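Local coordinates for diaminopimelate decarboxylase (Methanocaldococcus jannaschii, PDB 1TUF), which catalyses the pyridoxal-phosphate-dependent decarboxylation of meso-diaminopimelate to L-lysine, the step that makes lysine in the diaminopimelate pathway, at residues 159-164 and 207-212; 245-250 and 287-292; 224-229 and 272-277; 231-236 and 280-285. One frame throughout, in Å; residues are numbered along the deposited sequence.

All four contacts belong to the pyridoxal-binding alpha/beta barrel. Contacts 1 and 2 are wholly buried and join neighbouring parallel strands, 153-160 with 202-208 and 244-246 with 286-289; backbone hydrogen bonds cross both, and their loops run to the ligand and cofactor. The two meet where His-208 of contact 1 bonds to Glu-290 of contact 2. Contacts 3 and 4 share helix 218-236 on the outside of the barrel and rest on methyl, methylene and thioether packing. Contact 3 is mostly buried, with Arg-226 at its exposed margin, whereas contact 4, centred about 29 Å from the chain centre, is partly open and edged by lysines.

Contact 1: 159-164 and 207-212; sequences INPNVN and VHCHIG. With AZ1 (azelaic acid), chain C.
Ile-159 meets both Val-207 and the peptide of His-208, and its N-H gives the backbone bond of this contact: Ile-159 N to His-208 O, 2.8 Å, with the donor almost in line with the C=O (167°). Its side chain follows the same path. With chi1 at 52°, CG1 sits between the backbone N and the carbonyl carbon and is turned onto the accepting oxygen, His-208 O lying 3.4 Å from Ile-159 CG1. CD1 then reaches on to Val-207, 4.2 Å from Val-207 CB, where the two branched side chains meet at a slant.

Further along, the thiol of Cys-209 is directed across the gap because SG stands anti to its own N (chi1 -179°). It packs on the rim of the Pro-161 ring, with Cys-209 SG 3.5 Å from Pro-161 CD and 3.7 Å from Pro-161 CG. Beyond these side chains lies helix 218-236: Phe-231 touches Ile-159, and Lys-227 and Val-228 touch Pro-161.

His-208 and His-210 have their CB atoms directed away from residues 159-164. His-208 NE2 is hydrogen-bonded to Glu-290 OE1. The ring of His-210 brings CE1 within 3.6 Å of azelaic acid O2, which lies at the ring edge near its plane; Gly-212 CA is 3.7 Å from the same O2. An alternation that begins at the strand end (Val-207, His-208) and continues into a ligand-lining loop (Cys-209, His-210) marks the C-terminal strand ends of an alpha/beta (TIM) barrel, here in a fold-type III pyridoxal enzyme.

Contact 2: 245-250 and 287-292; sequences VNLGGG and LILEPG
Val-245 pairs with Leu-287 and Asn-246 with Ile-288 as parallel bridges, CA atoms 4.4 Å apart between Asn-246 and Ile-288. Three backbone hydrogen bonds carry the pairing. Ile-288 N gives to Val-245 O (2.9 Å), and Leu-247 N gives to Ile-288 O (2.8 Å). The last, Glu-290 N to Gly-248 O (2.7 Å), keeps the chains joined past the regular strand of 245-250. Its donor stands 77° out of the carbonyl plane, away from the lone pairs. Gly-249 CA passes 3.4 Å from Glu-290 O, a CA-H...O contact.

Among apolar contacts, leucines pack on leucines: Leu-247 CB lies 3.7 Å from Leu-289 CD2, and Leu-247 CD1 4.0 Å from Leu-287 CD1. Asn-246 shares its sheet face with Ile-288, whose CG2 touches the amide.

Of the polar side chains, Asn-246 closes an Asx turn by accepting Gly-248 N on OD1 (2.8 Å) in the plane of its amide, which fixes the amide's rotation. Glu-290 crosses that amide at about a right angle, the two flat groups 71° apart; besides His-208 on OE1, it has Asn-111 ND2 on OE2.

Chemically, the loops that leave the paired strands serve the cofactor: Gly-250 N and Gly-292 N both bond to the phosphate oxygen OP3 of the pyridoxal-lysine at position 69, while the Glu-290 carboxylate is fixed beside the pyridine nitrogen.

Contact 3: 224-229 and 272-277; sequences ETRKVM and INTMLK
Thr-225 and Thr-274 meet methyl to methyl, Thr-225 CG2 lying 3.7 Å from Thr-274 CG2. The methyl of Thr-225 also touches the middle of a methionine, 3.8 Å from Met-275 CG, while that of Thr-274 rests on the opposing backbone, 3.7 Å from Arg-226 N. One turn farther along the first helix, Met-229 reaches Met-275 by its thioether: Met-229 SD and Met-275 SD are 3.7 Å apart, and Met-229 CG is 3.9 Å from Met-275 SD. Both chains bend at chi2 and chi3 and pass at roughly a right angle, bringing sulfur to sulfur.

What orients the threonines is their own helices. In each, CG2 is anti to the backbone N (OG1 at chi1 -48° in Thr-225), and the hydroxyl turns back to the carbonyl four residues earlier, Phe-221 O for Thr-225 and Ala-270 O for Thr-274, leaving the methyl for the interface. Small groups of this kind suit the axis separation of 9.1 Å at a 24° angle, nearly parallel.

In the next shell Val-245 lies against Met-229 and Leu-287 against Met-275, which ties the helix pair to the barrel strands below; Trp-54, in helix 54-57, also touches Met-275. At the open margin Arg-226 has long, weak ion pairs with Glu-223 and Asp-230. The chemistry is thus dispersive between the helices: their threonine hydroxyls are spent on backbone carbonyls, and methyl and thioether groups do the joining.

Contact 4: 231-236 and 280-285; sequences FVVELK and DKVEMP
Lys-236 lies along Val-282, the two side chains running past each other in opposite directions. Starting at its base, Lys-236 CB is 3.5 Å from Val-282 CG1, and the next carbon, Lys-236 CG, is again 3.5 Å from that methyl, so one methyl packs against the first two carbons of the lysine chain. CG also comes within 4.1 Å of Lys-281 O. Bends at chi2 (-59°) and chi4 (51°) bring CD and CE round, and the chain ends with Lys-236 NZ 4.0 Å from Lys-281 O, too far for a hydrogen bond. Glu-283 carries the opposite charge nearby, but its carboxylate does not touch the ammonium group, so any attraction is probably weak and long-range.

The same valine methyl reaches the helix backbone, Val-282 CG1 being 3.7 Å from Val-233 CA, while the other branch, CG2, is 3.9 Å from Val-232 CG1. Val-282 is thereby wedged among three helix residues. Alongside, Val-233 CG1 packs on Lys-281 CB at 3.8 Å.

In the fold, the contact sets the C-terminal turns of helix 218-236 against the loop that leads from helix 264-276 into strand 286-289. Val-232 also touches Ile-242, in the connection to strand 244-246. Other faces of the helix turn to helix 188-197 through Phe-231 and Leu-235, and Lys-60 holds the loop just before strand 286-289, forming a salt bridge with Glu-283 and bonding to Met-284 O.

Contact 1: 159-164 and 207-212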
loop_
_atom_site.group_PDB
_atom_site.type_symbol
_atom_site.label_atom_id
_atom_site.label_comp_id
_atom_site.label_asym_id
_atom_site.label_seq_id
_atom_site.Cartn_x
_atom_site.Cartn_y
_atom_site.Cartn_z
ATOM N N ILE A 159 -15.380 22.629 5.463
ATOM C CA ILE A 159 -14.748 23.744 6.138
ATOM C C ILE A 159 -13.823 23.287 7.245
ATOM O O ILE A 159 -13.950 22.176 7.761
ATOM C CB ILE A 159 -15.816 24.670 6.735
ATOM C CG1 ILE A 159 -16.793 23.847 7.580
ATOM C CG2 ILE A 159 -16.551 25.394 5.626
ATOM C CD1 ILE A 159 -17.840 24.676 8.301
ATOM N N ASN A 160 -12.875 24.149 7.586
ATOM C CA ASN A 160 -11.944 23.860 8.661
ATOM C C ASN A 160 -12.289 24.832 9.787
ATOM O O ASN A 160 -11.825 25.978 9.801
ATOM C CB ASN A 160 -10.507 24.074 8.199
ATOM C CG ASN A 160 -10.164 23.248 6.979
ATOM O OD1 ASN A 160 -10.500 22.065 6.907
ATOM N ND2 ASN A 160 -9.481 23.861 6.016
ATOM N N PRO A 161 -13.142 24.391 10.728
ATOM C CA PRO A 161 -13.598 25.171 11.887
ATOM C C PRO A 161 -12.486 25.822 12.706
ATOM O O PRO A 161 -11.366 25.324 12.768
ATOM C CB PRO A 161 -14.378 24.145 12.701
ATOM C CG PRO A 161 -14.962 23.273 11.648
ATOM C CD PRO A 161 -13.806 23.074 10.698
ATOM N N ASN A 162 -12.817 26.937 13.349
ATOM C CA ASN A 162 -11.855 27.663 14.168
ATOM C C ASN A 162 -11.625 26.945 15.507
ATOM O O ASN A 162 -11.839 27.519 16.575
ATOM C CB ASN A 162 -12.363 29.092 14.405
ATOM C CG ASN A 162 -11.240 30.072 14.715
ATOM O OD1 ASN A 162 -10.490 29.893 15.676
ATOM N ND2 ASN A 162 -11.118 31.116 13.894
ATOM N N VAL A 163 -11.190 25.689 15.444
ATOM C CA VAL A 163 -10.938 24.901 16.651
ATOM C C VAL A 163 -9.877 25.567 17.516
ATOM O O VAL A 163 -8.977 26.229 17.006
ATOM C CB VAL A 163 -10.462 23.473 16.300
ATOM C CG1 VAL A 163 -10.263 22.657 17.568
ATOM C CG2 VAL A 163 -11.470 22.803 15.396
ATOM N N ASN A 164 -9.982 25.391 18.827
ATOM C CA ASN A 164 -9.018 25.989 19.738
ATOM C C ASN A 164 -7.757 25.135 19.815
ATOM O O ASN A 164 -7.800 23.980 20.244
ATOM C CB ASN A 164 -9.633 26.160 21.129
ATOM C CG ASN A 164 -8.688 26.845 22.100
ATOM O OD1 ASN A 164 -7.784 26.217 22.651
ATOM N ND2 ASN A 164 -8.882 28.144 22.297
ATOM N N VAL A 207 -22.984 22.261 4.861
ATOM C CA VAL A 207 -21.561 22.383 5.142
ATOM C C VAL A 207 -21.070 21.027 5.620
ATOM O O VAL A 207 -21.835 20.247 6.186
ATOM C CB VAL A 207 -21.258 23.442 6.238
ATOM C CG1 VAL A 207 -21.567 24.851 5.713
ATOM C CG2 VAL A 207 -22.062 23.144 7.488
ATOM N N HIS A 208 -19.795 20.747 5.385
ATOM C CA HIS A 208 -19.211 19.476 5.788
ATOM C C HIS A 208 -17.879 19.686 6.498
ATOM O O HIS A 208 -17.208 20.703 6.297
ATOM C CB HIS A 208 -19.037 18.574 4.549
ATOM C CG HIS A 208 -18.077 17.435 4.740
ATOM N ND1 HIS A 208 -16.712 17.588 4.632
ATOM C CD2 HIS A 208 -18.287 16.130 5.041
ATOM C CE1 HIS A 208 -16.122 16.427 4.860
ATOM N NE2 HIS A 208 -17.055 15.526 5.111
ATOM N N CYS A 209 -17.522 18.723 7.343
ATOM C CA CYS A 209 -16.280 18.763 8.081
ATOM C C CYS A 209 -15.913 17.359 8.542
ATOM O O CYS A 209 -16.779 16.612 8.993
ATOM C CB CYS A 209 -16.414 19.674 9.296
ATOM S SG CYS A 209 -14.910 19.809 10.278
ATOM N N HIS A 210 -14.636 17.005 8.388
ATOM C CA HIS A 210 -14.107 15.711 8.810
ATOM C C HIS A 210 -12.808 16.014 9.558
ATOM O O HIS A 210 -11.858 16.524 8.967
ATOM C CB HIS A 210 -13.839 14.800 7.603
ATOM C CG HIS A 210 -13.327 13.442 7.976
ATOM N ND1 HIS A 210 -12.014 13.066 7.797
ATOM C CD2 HIS A 210 -13.938 12.395 8.583
ATOM C CE1 HIS A 210 -11.835 11.849 8.282
ATOM N NE2 HIS A 210 -12.988 11.419 8.765
ATOM N N ILE A 211 -12.778 15.683 10.850
ATOM C CA ILE A 211 -11.639 15.958 11.731
ATOM C C ILE A 211 -10.570 14.892 11.935
ATOM O O ILE A 211 -9.515 15.184 12.502
ATOM C CB ILE A 211 -12.111 16.334 13.153
ATOM C CG1 ILE A 211 -12.907 15.168 13.752
ATOM C CG2 ILE A 211 -12.905 17.617 13.120
ATOM C CD1 ILE A 211 -13.219 15.313 15.240
ATOM N N GLY A 212 -10.826 13.663 11.516
ATOM C CA GLY A 212 -9.812 12.645 11.715
ATOM C C GLY A 212 -10.342 11.236 11.659
ATOM O O GLY A 212 -11.465 10.998 11.222
HETATM C C AZ1 C . -5.598 2.435 9.550
HETATM C C2 AZ1 C . -6.132 3.575 8.675
HETATM C C3 AZ1 C . -6.226 4.270 7.312
HETATM C C4 AZ1 C . -6.971 5.531 6.865
HETATM C C5 AZ1 C . -7.706 6.486 7.797
HETATM C C6 AZ1 C . -7.676 7.971 7.424
HETATM C C7 AZ1 C . -6.775 9.107 7.931
HETATM C C8 AZ1 C . -6.623 10.449 7.215
HETATM C C9 AZ1 C . -7.832 11.364 7.260
HETATM O OXT AZ1 C . -5.911 2.353 10.869
HETATM O O AZ1 C . -4.874 1.576 9.046
HETATM O O2 AZ1 C . -8.241 11.844 8.480
HETATM O OXT2 AZ1 C . -8.398 11.621 6.184
#

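Contact 2: 245-250 and 287-292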
loop_
_atom_site.group_PDB
_atom_site.type_symbol
_atom_site.label_atom_id
_atom_site.label_comp_id
_atom_site.label_asym_id
_atom_site.label_seq_id
_atom_site.Cartn_x
_atom_site.Cartn_y
_atom_site.Cartn_z
ATOM N N VAL A 245 -25.875 19.317 7.606
ATOM C CA VAL A 245 -24.660 19.488 8.391
ATOM C C VAL A 245 -23.963 18.131 8.461
ATOM O O VAL A 245 -24.411 17.232 9.174
ATOM C CB VAL A 245 -24.973 20.028 9.812
ATOM C CG1 VAL A 245 -23.784 19.835 10.726
ATOM C CG2 VAL A 245 -25.304 21.519 9.722
ATOM N N ASN A 246 -22.888 17.984 7.686
ATOM C CA ASN A 246 -22.123 16.734 7.628
ATOM C C ASN A 246 -20.891 16.836 8.530
ATOM O O ASN A 246 -20.007 17.662 8.298
ATOM C CB ASN A 246 -21.689 16.453 6.175
ATOM C CG ASN A 246 -21.163 15.040 5.980
ATOM O OD1 ASN A 246 -20.418 14.527 6.807
ATOM N ND2 ASN A 246 -21.536 14.417 4.876
ATOM N N LEU A 247 -20.823 15.994 9.552
ATOM C CA LEU A 247 -19.692 16.042 10.471
ATOM C C LEU A 247 -18.638 14.972 10.192
ATOM O O LEU A 247 -17.750 14.726 11.014
ATOM C CB LEU A 247 -20.190 15.920 11.915
ATOM C CG LEU A 247 -21.216 16.972 12.352
ATOM C CD1 LEU A 247 -21.687 16.659 13.770
ATOM C CD2 LEU A 247 -20.605 18.365 12.271
ATOM N N GLY A 248 -18.754 14.338 9.026
ATOM C CA GLY A 248 -17.808 13.313 8.622
ATOM C C GLY A 248 -17.834 12.070 9.483
ATOM O O GLY A 248 -18.851 11.732 10.099
ATOM N N GLY A 249 -16.706 11.377 9.520
ATOM C CA GLY A 249 -16.628 10.173 10.316
ATOM C C GLY A 249 -15.423 10.224 11.218
ATOM O O GLY A 249 -15.030 11.298 11.681
ATOM N N GLY A 250 -14.846 9.056 11.479
ATOM C CA GLY A 250 -13.662 8.994 12.310
ATOM C C GLY A 250 -13.835 8.477 13.721
ATOM O O GLY A 250 -13.039 8.812 14.592
ATOM N N LEU A 287 -28.807 16.005 9.619
ATOM C CA LEU A 287 -27.506 15.642 10.157
ATOM C C LEU A 287 -26.932 14.459 9.375
ATOM O O LEU A 287 -27.614 13.455 9.165
ATOM C CB LEU A 287 -27.649 15.266 11.631
ATOM C CG LEU A 287 -26.379 14.825 12.368
ATOM C CD1 LEU A 287 -25.314 15.922 12.295
ATOM C CD2 LEU A 287 -26.730 14.519 13.819
ATOM N N ILE A 288 -25.681 14.584 8.941
ATOM C CA ILE A 288 -25.024 13.515 8.194
ATOM C C ILE A 288 -23.643 13.171 8.769
ATOM O O ILE A 288 -22.858 14.058 9.117
ATOM C CB ILE A 288 -24.827 13.894 6.710
ATOM C CG1 ILE A 288 -26.148 14.349 6.102
ATOM C CG2 ILE A 288 -24.297 12.686 5.929
ATOM C CD1 ILE A 288 -26.034 14.752 4.660
ATOM N N LEU A 289 -23.365 11.874 8.865
ATOM C CA LEU A 289 -22.086 11.362 9.349
ATOM C C LEU A 289 -21.538 10.428 8.269
ATOM O O LEU A 289 -22.307 9.775 7.559
ATOM C CB LEU A 289 -22.271 10.584 10.657
ATOM C CG LEU A 289 -22.623 11.395 11.903
ATOM C CD1 LEU A 289 -22.704 10.473 13.107
ATOM C CD2 LEU A 289 -21.577 12.472 12.136
ATOM N N GLU A 290 -20.216 10.351 8.157
ATOM C CA GLU A 290 -19.587 9.501 7.146
ATOM C C GLU A 290 -18.713 8.426 7.774
ATOM O O GLU A 290 -17.500 8.426 7.592
ATOM C CB GLU A 290 -18.742 10.362 6.215
ATOM C CG GLU A 290 -19.485 11.579 5.712
ATOM C CD GLU A 290 -18.584 12.586 5.058
ATOM O OE1 GLU A 290 -17.459 12.796 5.563
ATOM O OE2 GLU A 290 -19.004 13.177 4.044
ATOM N N PRO A 291 -19.322 7.491 8.523
ATOM C CA PRO A 291 -18.585 6.407 9.182
ATOM C C PRO A 291 -18.005 5.412 8.196
ATOM O O PRO A 291 -18.651 5.067 7.212
ATOM C CB PRO A 291 -19.644 5.738 10.059
ATOM C CG PRO A 291 -20.670 6.796 10.256
ATOM C CD PRO A 291 -20.742 7.457 8.913
ATOM N N GLY A 292 -16.795 4.941 8.470
ATOM C CA GLY A 292 -16.175 3.956 7.605
ATOM C C GLY A 292 -15.741 2.767 8.440
ATOM O O GLY A 292 -16.357 1.702 8.420
#

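Contact 3: 224-229 and 272-277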
loop_
_atom_site.group_PDB
_atom_site.type_symbol
_atom_site.label_atom_id
_atom_site.label_comp_id
_atom_site.label_asym_id
_atom_site.label_seq_id
_atom_site.Cartn_x
_atom_site.Cartn_y
_atom_site.Cartn_z
ATOM N N GLU A 224 -15.752 19.863 17.444
ATOM C CA GLU A 224 -15.991 20.000 16.012
ATOM C C GLU A 224 -17.397 20.519 15.790
ATOM O O GLU A 224 -17.609 21.512 15.102
ATOM C CB GLU A 224 -15.861 18.647 15.307
ATOM C CG GLU A 224 -16.123 18.730 13.818
ATOM C CD GLU A 224 -16.578 17.416 13.211
ATOM O OE1 GLU A 224 -16.597 16.397 13.936
ATOM O OE2 GLU A 224 -16.930 17.413 12.007
ATOM N N THR A 225 -18.357 19.815 16.375
ATOM C CA THR A 225 -19.753 20.185 16.247
ATOM C C THR A 225 -19.980 21.630 16.628
ATOM O O THR A 225 -20.632 22.379 15.904
ATOM C CB THR A 225 -20.636 19.334 17.145
ATOM O OG1 THR A 225 -20.302 17.951 16.975
ATOM C CG2 THR A 225 -22.098 19.548 16.777
ATOM N N ARG A 226 -19.431 22.022 17.770
ATOM C CA ARG A 226 -19.610 23.382 18.246
ATOM C C ARG A 226 -19.076 24.402 17.253
ATOM O O ARG A 226 -19.789 25.324 16.857
ATOM C CB ARG A 226 -18.934 23.558 19.606
ATOM C CG ARG A 226 -19.613 24.603 20.472
ATOM C CD ARG A 226 -18.725 25.806 20.699
ATOM N NE ARG A 226 -17.536 25.459 21.473
ATOM C CZ ARG A 226 -16.589 26.326 21.814
ATOM N NH1 ARG A 226 -16.693 27.598 21.446
ATOM N NH2 ARG A 226 -15.539 25.919 22.519
ATOM N N LYS A 227 -17.826 24.225 16.840
ATOM C CA LYS A 227 -17.203 25.144 15.894
ATOM C C LYS A 227 -17.902 25.153 14.539
ATOM O O LYS A 227 -17.981 26.186 13.880
ATOM C CB LYS A 227 -15.728 24.792 15.720
ATOM C CG LYS A 227 -14.786 25.758 16.404
ATOM C CD LYS A 227 -14.997 25.811 17.909
ATOM C CE LYS A 227 -14.061 26.845 18.535
ATOM N NZ LYS A 227 -14.131 26.880 20.020
ATOM N N VAL A 228 -18.403 24.002 14.111
ATOM C CA VAL A 228 -19.103 23.943 12.838
ATOM C C VAL A 228 -20.412 24.704 12.963
ATOM O O VAL A 228 -20.752 25.519 12.103
ATOM C CB VAL A 228 -19.425 22.501 12.427
ATOM C CG1 VAL A 228 -20.309 22.518 11.182
ATOM C CG2 VAL A 228 -18.130 21.725 12.154
ATOM N N MET A 229 -21.142 24.430 14.043
ATOM C CA MET A 229 -22.418 25.095 14.292
ATOM C C MET A 229 -22.224 26.601 14.466
ATOM O O MET A 229 -23.067 27.389 14.029
ATOM C CB MET A 229 -23.104 24.484 15.518
ATOM C CG MET A 229 -23.769 23.140 15.250
ATOM S SD MET A 229 -25.215 23.304 14.170
ATOM C CE MET A 229 -24.475 23.020 12.614
ATOM N N ILE A 272 -25.663 15.405 19.228
ATOM C CA ILE A 272 -27.051 15.833 19.351
ATOM C C ILE A 272 -27.223 16.976 20.349
ATOM O O ILE A 272 -27.790 18.016 20.010
ATOM C CB ILE A 272 -27.955 14.636 19.747
ATOM C CG1 ILE A 272 -28.034 13.661 18.573
ATOM C CG2 ILE A 272 -29.347 15.122 20.130
ATOM C CD1 ILE A 272 -28.736 12.356 18.880
ATOM N N ASN A 273 -26.724 16.790 21.568
ATOM C CA ASN A 273 -26.834 17.827 22.589
ATOM C C ASN A 273 -26.153 19.115 22.112
ATOM O O ASN A 273 -26.733 20.201 22.188
ATOM C CB ASN A 273 -26.208 17.364 23.922
ATOM C CG ASN A 273 -26.967 16.199 24.576
ATOM O OD1 ASN A 273 -28.167 16.026 24.378
ATOM N ND2 ASN A 273 -26.260 15.413 25.379
ATOM N N THR A 274 -24.930 18.999 21.606
ATOM C CA THR A 274 -24.205 20.178 21.131
ATOM C C THR A 274 -24.994 20.916 20.058
ATOM O O THR A 274 -25.097 22.149 20.070
ATOM C CB THR A 274 -22.849 19.793 20.548
ATOM O OG1 THR A 274 -22.095 19.085 21.537
ATOM C CG2 THR A 274 -22.085 21.037 20.127
ATOM N N MET A 275 -25.532 20.141 19.124
ATOM C CA MET A 275 -26.331 20.668 18.025
ATOM C C MET A 275 -27.530 21.454 18.559
ATOM O O MET A 275 -27.743 22.620 18.207
ATOM C CB MET A 275 -26.828 19.505 17.158
ATOM C CG MET A 275 -25.757 18.819 16.324
ATOM S SD MET A 275 -25.499 19.694 14.773
ATOM C CE MET A 275 -26.745 18.908 13.720
ATOM N N LEU A 276 -28.303 20.794 19.418
ATOM C CA LEU A 276 -29.499 21.381 20.009
ATOM C C LEU A 276 -29.271 22.754 20.654
ATOM O O LEU A 276 -30.144 23.621 20.599
ATOM C CB LEU A 276 -30.109 20.394 21.016
ATOM C CG LEU A 276 -30.625 19.080 20.402
ATOM C CD1 LEU A 276 -31.136 18.132 21.489
ATOM C CD2 LEU A 276 -31.726 19.389 19.406
ATOM N N LYS A 277 -28.098 22.967 21.241
ATOM C CA LYS A 277 -27.799 24.253 21.867
ATOM C C LYS A 277 -27.899 25.411 20.879
ATOM O O LYS A 277 -27.680 26.563 21.249
ATOM C CB LYS A 277 -26.400 24.247 22.481
ATOM C CG LYS A 277 -26.184 23.202 23.552
ATOM C CD LYS A 277 -24.777 23.306 24.139
ATOM C CE LYS A 277 -24.549 22.258 25.232
ATOM N NZ LYS A 277 -23.275 22.499 25.982
#

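Contact 4: 231-236 and 280-285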
loop_
_atom_site.group_PDB
_atom_site.type_symbol
_atom_site.label_atom_id
_atom_site.label_comp_id
_atom_site.label_asym_id
_atom_site.label_seq_id
_atom_site.Cartn_x
_atom_site.Cartn_y
_atom_site.Cartn_z
ATOM N N PHE A 231 -20.217 28.373 12.897
ATOM C CA PHE A 231 -20.101 28.914 11.545
ATOM C C PHE A 231 -21.478 29.019 10.878
ATOM O O PHE A 231 -21.727 29.919 10.067
ATOM C CB PHE A 231 -19.169 28.029 10.705
ATOM C CG PHE A 231 -18.916 28.553 9.320
ATOM C CD1 PHE A 231 -18.265 29.768 9.127
ATOM C CD2 PHE A 231 -19.337 27.833 8.204
ATOM C CE1 PHE A 231 -18.038 30.258 7.845
ATOM C CE2 PHE A 231 -19.114 28.314 6.918
ATOM C CZ PHE A 231 -18.464 29.529 6.737
ATOM N N VAL A 232 -22.371 28.098 11.232
ATOM C CA VAL A 232 -23.718 28.087 10.681
ATOM C C VAL A 232 -24.490 29.328 11.116
ATOM O O VAL A 232 -25.251 29.896 10.320
ATOM C CB VAL A 232 -24.506 26.832 11.127
ATOM C CG1 VAL A 232 -25.910 26.850 10.517
ATOM C CG2 VAL A 232 -23.758 25.576 10.702
ATOM N N VAL A 233 -24.308 29.747 12.373
ATOM C CA VAL A 233 -25.000 30.945 12.862
ATOM C C VAL A 233 -24.389 32.141 12.153
ATOM O O VAL A 233 -25.093 33.076 11.765
ATOM C CB VAL A 233 -24.883 31.146 14.418
ATOM C CG1 VAL A 233 -25.214 29.851 15.147
ATOM C CG2 VAL A 233 -23.509 31.644 14.802
ATOM N N GLU A 234 -23.075 32.091 11.962
ATOM C CA GLU A 234 -22.371 33.164 11.278
ATOM C C GLU A 234 -22.916 33.289 9.853
ATOM O O GLU A 234 -22.960 34.385 9.290
ATOM C CB GLU A 234 -20.870 32.871 11.264
ATOM C CG GLU A 234 -20.036 33.890 10.515
ATOM C CD GLU A 234 -18.550 33.599 10.615
ATOM O OE1 GLU A 234 -17.751 34.334 9.990
ATOM O OE2 GLU A 234 -18.180 32.634 11.323
ATOM N N LEU A 235 -23.335 32.165 9.272
ATOM C CA LEU A 235 -23.901 32.172 7.923
ATOM C C LEU A 235 -25.304 32.769 7.967
ATOM O O LEU A 235 -25.684 33.558 7.104
ATOM C CB LEU A 235 -23.983 30.750 7.360
ATOM C CG LEU A 235 -22.671 30.059 7.001
ATOM C CD1 LEU A 235 -22.948 28.614 6.610
ATOM C CD2 LEU A 235 -21.996 30.805 5.865
ATOM N N LYS A 236 -26.075 32.373 8.978
ATOM C CA LYS A 236 -27.436 32.865 9.150
ATOM C C LYS A 236 -27.403 34.381 9.250
ATOM O O LYS A 236 -28.209 35.066 8.627
ATOM C CB LYS A 236 -28.064 32.276 10.416
ATOM C CG LYS A 236 -29.525 31.857 10.255
ATOM C CD LYS A 236 -30.418 33.021 9.851
ATOM C CE LYS A 236 -31.831 32.550 9.518
ATOM N NZ LYS A 236 -32.403 31.694 10.604
ATOM N N ASP A 280 -32.145 27.638 18.681
ATOM C CA ASP A 280 -32.694 28.980 18.536
ATOM C C ASP A 280 -32.112 29.808 17.404
ATOM O O ASP A 280 -32.845 30.285 16.537
ATOM C CB ASP A 280 -32.520 29.743 19.847
ATOM C CG ASP A 280 -31.220 29.397 20.551
ATOM O OD1 ASP A 280 -30.131 29.694 20.001
ATOM O OD2 ASP A 280 -31.295 28.817 21.659
ATOM N N LYS A 281 -30.795 29.988 17.433
ATOM C CA LYS A 281 -30.093 30.783 16.434
ATOM C C LYS A 281 -30.395 30.371 14.992
ATOM O O LYS A 281 -30.661 31.227 14.141
ATOM C CB LYS A 281 -28.585 30.714 16.690
ATOM C CG LYS A 281 -28.172 31.081 18.111
ATOM C CD LYS A 281 -27.163 32.230 18.141
ATOM C CE LYS A 281 -27.808 33.567 17.776
ATOM N NZ LYS A 281 -28.365 33.601 16.395
ATOM N N VAL A 282 -30.352 29.067 14.718
ATOM C CA VAL A 282 -30.611 28.559 13.368
ATOM C C VAL A 282 -31.512 27.326 13.329
ATOM O O VAL A 282 -31.586 26.562 14.290
ATOM C CB VAL A 282 -29.289 28.193 12.627
ATOM C CG1 VAL A 282 -28.403 29.419 12.488
ATOM C CG2 VAL A 282 -28.557 27.092 13.372
ATOM N N GLU A 283 -32.194 27.150 12.203
ATOM C CA GLU A 283 -33.089 26.016 11.993
ATOM C C GLU A 283 -32.287 24.718 12.055
ATOM O O GLU A 283 -31.230 24.618 11.436
ATOM C CB GLU A 283 -33.740 26.128 10.619
ATOM C CG GLU A 283 -34.764 25.055 10.332
ATOM C CD GLU A 283 -35.220 25.071 8.888
ATOM O OE1 GLU A 283 -35.266 26.175 8.295
ATOM O OE2 GLU A 283 -35.540 23.985 8.349
ATOM N N MET A 284 -32.781 23.731 12.795
ATOM C CA MET A 284 -32.077 22.458 12.899
ATOM C C MET A 284 -32.089 21.722 11.565
ATOM O O MET A 284 -33.124 21.228 11.127
ATOM C CB MET A 284 -32.711 21.585 13.975
ATOM C CG MET A 284 -32.511 22.126 15.370
ATOM S SD MET A 284 -30.760 22.197 15.808
ATOM C CE MET A 284 -30.358 23.858 15.296
ATOM N N PRO A 285 -30.922 21.624 10.911
ATOM C CA PRO A 285 -30.769 20.956 9.613
ATOM C C PRO A 285 -30.627 19.445 9.689
ATOM O O PRO A 285 -30.548 18.861 10.779
ATOM C CB PRO A 285 -29.503 21.580 9.074
ATOM C CG PRO A 285 -28.653 21.573 10.326
ATOM C CD PRO A 285 -29.616 22.124 11.385
#